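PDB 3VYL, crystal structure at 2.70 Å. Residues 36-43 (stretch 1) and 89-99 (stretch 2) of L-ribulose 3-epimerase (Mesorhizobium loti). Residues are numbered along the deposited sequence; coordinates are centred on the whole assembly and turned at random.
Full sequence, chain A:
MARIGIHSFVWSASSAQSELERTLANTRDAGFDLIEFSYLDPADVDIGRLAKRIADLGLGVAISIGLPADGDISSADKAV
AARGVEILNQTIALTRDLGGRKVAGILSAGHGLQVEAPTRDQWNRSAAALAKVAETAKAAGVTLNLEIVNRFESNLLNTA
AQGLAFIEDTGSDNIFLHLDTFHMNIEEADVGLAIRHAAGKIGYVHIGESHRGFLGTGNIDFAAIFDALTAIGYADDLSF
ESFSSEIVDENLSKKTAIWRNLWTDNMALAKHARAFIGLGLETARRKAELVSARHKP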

# COMPACT_ATOMS: atom_id res chain seq x y z
N GLU A 36 -25.69 -11.57 12.65
CA GLU A 36 -24.93 -12.38 13.59
C GLU A 36 -25.32 -12.01 15.02
O GLU A 36 -25.25 -10.84 15.42
N PHE A 37 -25.70 -13.00 15.80
CA PHE A 37 -26.07 -12.81 17.17
C PHE A 37 -25.02 -13.45 18.00
O PHE A 37 -24.57 -14.47 17.65
N SER A 38 -24.56 -12.78 19.04
CA SER A 38 -23.62 -13.31 20.02
C SER A 38 -24.00 -14.38 21.02
O SER A 38 -23.22 -15.23 21.32
N TYR A 39 -25.12 -14.20 21.69
CA TYR A 39 -25.79 -15.29 22.37
C TYR A 39 -27.15 -14.84 22.85
O TYR A 39 -27.29 -13.72 23.30
N LEU A 40 -28.10 -15.74 22.83
CA LEU A 40 -29.45 -15.45 23.23
C LEU A 40 -29.96 -16.51 24.17
O LEU A 40 -29.85 -17.68 23.89
N ASP A 41 -30.53 -16.12 25.29
CA ASP A 41 -31.07 -17.12 26.21
C ASP A 41 -32.45 -17.62 25.77
O ASP A 41 -33.37 -16.81 25.59
N PRO A 42 -32.60 -18.94 25.56
CA PRO A 42 -33.87 -19.56 25.13
C PRO A 42 -35.09 -19.21 25.99
O PRO A 42 -36.17 -19.01 25.44
N ALA A 43 -34.92 -19.15 27.31
CA ALA A 43 -36.00 -18.77 28.23
C ALA A 43 -36.31 -17.27 28.18
O ALA A 43 -37.43 -16.85 28.48
N ASN A 89 -22.80 -27.05 23.08
CA ASN A 89 -23.99 -27.83 22.71
C ASN A 89 -25.26 -26.98 22.68
O ASN A 89 -26.11 -27.15 21.80
N GLN A 90 -25.37 -26.06 23.63
CA GLN A 90 -26.52 -25.18 23.71
C GLN A 90 -26.53 -24.20 22.54
O GLN A 90 -27.56 -23.99 21.91
N THR A 91 -25.37 -23.62 22.25
CA THR A 91 -25.21 -22.67 21.15
C THR A 91 -25.57 -23.28 19.79
O THR A 91 -26.14 -22.62 18.92
N ILE A 92 -25.22 -24.56 19.62
CA ILE A 92 -25.57 -25.31 18.42
C ILE A 92 -27.09 -25.38 18.26
O ILE A 92 -27.64 -24.92 17.24
N ALA A 93 -27.77 -25.91 19.28
CA ALA A 93 -29.23 -26.01 19.28
C ALA A 93 -29.90 -24.65 19.07
O ALA A 93 -30.93 -24.56 18.39
N LEU A 94 -29.31 -23.59 19.62
CA LEU A 94 -29.79 -22.25 19.33
C LEU A 94 -29.71 -21.92 17.82
O LEU A 94 -30.70 -21.50 17.22
N THR A 95 -28.53 -22.13 17.22
CA THR A 95 -28.30 -21.85 15.80
C THR A 95 -29.30 -22.64 14.94
O THR A 95 -30.03 -22.06 14.12
N ARG A 96 -29.32 -23.95 15.17
CA ARG A 96 -30.23 -24.88 14.49
C ARG A 96 -31.68 -24.40 14.54
O ARG A 96 -32.33 -24.31 13.51
N ASP A 97 -32.17 -24.07 15.74
CA ASP A 97 -33.57 -23.68 15.91
C ASP A 97 -33.87 -22.32 15.30
O ASP A 97 -35.02 -22.01 14.97
N LEU A 98 -32.83 -21.52 15.11
CA LEU A 98 -33.01 -20.19 14.54
C LEU A 98 -32.96 -20.26 13.00
O LEU A 98 -33.34 -19.30 12.31
N GLY A 99 -32.52 -21.40 12.48
CA GLY A 99 -32.44 -21.59 11.04
C GLY A 99 -31.14 -21.02 10.51
O GLY A 99 -31.13 -20.24 9.56

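No hydrogen bond or salt bridge joins the two stretches, although Tyr39, at the margin of the contact, lies beside the polar side chains of Thr91 and Gln90; the 362 Å² buried between them comes from van der Waals packing, apolar around Leu94 and Leu98 and against polar groups around Tyr39. Tyr39 contributes the most area. Its CA-to-CB bond runs sideways to the helix, but with chi1 in t (-162°) and chi2 at 89° the ring reaches across, so that CE1 of Tyr39 lies 3.2 Å from OG1 of Thr91. That oxygen meets the ring at its edge, near the ring plane, and Thr91, in m, has its hydrogen-bonding partner just beyond the stretches instead. Farther out, OH of Tyr39 comes within 3.4 Å of CD of Gln90. The CA-to-CB bond of Gln90 points toward the loop, and the chain, with chi1 and chi2 both t, also approaches Pro42, whose CD is 4.2 Å from NE2 of Gln90.

Leu94, one turn along the helix from Gln90, is the apolar centre of the contact. It points toward the loop with chi1 t and chi2 p, which brings its CD2 to 3.8 Å from the backbone O of Leu40 and 4.1 Å from CB of Leu40. Leu40 returns the approach in the m, t rotamer, and its CD1 reaches CD2 of Leu98 at 4.4 Å. The same methyl, CD2 of Leu98, lies 4.5 Å from CD2 of Phe37 (chi1 m), approaching that ring obliquely. Leu98 thus bridges the end of the strand and the loop, with its chi1 of -136° lying between wells.

Thr95, Arg96 and Asp97 make no contact with the loop and bond within their own stretch. OG1 of Thr95 donates to O of Thr91 at 2.9 Å, and exposed Arg96 forms a salt bridge with Asp97, NE to OD2 at 2.8 Å. Gly99 is the first residue to leave helical angles, with the positive phi (84°) of a Schellman motif; at these angles a CB would be jammed against the preceding carbonyl O.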

# COMPACT_ATOMS: atom_id res chain seq x y z
CB GLU A 36 -23.44 -12.17 13.35
CG GLU A 36 -22.49 -13.01 14.21
CD GLU A 36 -21.05 -12.85 13.77
OE1 GLU A 36 -20.86 -12.32 12.65
OE2 GLU A 36 -20.12 -13.24 14.51
CB PHE A 37 -27.42 -13.46 17.43
CG PHE A 37 -28.58 -12.68 16.90
CD1 PHE A 37 -28.84 -11.43 17.36
CD2 PHE A 37 -29.41 -13.22 15.98
CE1 PHE A 37 -29.88 -10.71 16.90
CE2 PHE A 37 -30.47 -12.52 15.52
CZ PHE A 37 -30.70 -11.26 15.97
CB SER A 38 -23.12 -12.21 20.89
OG SER A 38 -23.33 -12.57 22.26
CB TYR A 39 -24.96 -15.87 23.51
CG TYR A 39 -25.41 -17.22 23.95
CD1 TYR A 39 -24.94 -18.37 23.37
CD2 TYR A 39 -26.33 -17.36 24.95
CE1 TYR A 39 -25.35 -19.60 23.78
CE2 TYR A 39 -26.76 -18.58 25.37
CZ TYR A 39 -26.26 -19.69 24.78
OH TYR A 39 -26.70 -20.88 25.19
CB LEU A 40 -30.33 -15.39 22.00
CG LEU A 40 -29.99 -14.32 20.99
CD1 LEU A 40 -30.83 -14.50 19.76
CD2 LEU A 40 -30.27 -12.96 21.55
CB ASP A 41 -31.11 -16.58 27.64
CG ASP A 41 -31.69 -17.58 28.62
OD1 ASP A 41 -31.11 -18.68 28.76
OD2 ASP A 41 -32.73 -17.27 29.23
CB PRO A 42 -33.57 -21.06 25.20
CG PRO A 42 -32.10 -21.15 24.95
CD PRO A 42 -31.51 -19.94 25.62
CB ALA A 43 -35.66 -19.18 29.66
CB ASN A 89 -24.18 -29.02 23.66
CG ASN A 89 -23.19 -30.15 23.40
OD1 ASN A 89 -22.84 -30.44 22.26
ND2 ASN A 89 -22.76 -30.80 24.47
CB GLN A 90 -26.53 -24.46 25.05
CG GLN A 90 -27.92 -24.08 25.54
CD GLN A 90 -27.92 -23.55 26.97
OE1 GLN A 90 -26.99 -23.83 27.75
NE2 GLN A 90 -28.95 -22.79 27.33
CB THR A 91 -23.77 -22.11 21.10
OG1 THR A 91 -23.38 -21.67 22.41
CG2 THR A 91 -23.66 -20.94 20.12
CB ILE A 92 -24.94 -26.71 18.42
CG1 ILE A 92 -23.42 -26.59 18.29
CG2 ILE A 92 -25.52 -27.55 17.30
CD1 ILE A 92 -22.67 -27.90 18.45
CB ALA A 93 -29.72 -26.66 20.56
CB LEU A 94 -29.06 -21.20 20.17
CG LEU A 94 -29.48 -19.74 19.95
CD1 LEU A 94 -30.85 -19.46 20.54
CD2 LEU A 94 -28.45 -18.78 20.53
CB THR A 95 -26.85 -22.21 15.38
OG1 THR A 95 -25.92 -21.51 16.20
CG2 THR A 95 -26.59 -21.87 13.91
CB ARG A 96 -30.09 -26.28 15.10
CG ARG A 96 -30.98 -27.34 14.46
CD ARG A 96 -31.28 -28.44 15.47
NE ARG A 96 -32.01 -27.91 16.62
CZ ARG A 96 -31.89 -28.35 17.87
NH1 ARG A 96 -31.05 -29.34 18.16
NH2 ARG A 96 -32.60 -27.77 18.83
CB ASP A 97 -33.98 -23.71 17.38
CG ASP A 97 -34.11 -25.13 17.92
OD1 ASP A 97 -34.25 -25.29 19.15
OD2 ASP A 97 -34.06 -26.09 17.12
CB LEU A 98 -31.96 -19.24 15.11
CG LEU A 98 -32.35 -17.83 15.56
CD1 LEU A 98 -33.67 -17.79 16.31
CD2 LEU A 98 -31.23 -17.26 16.42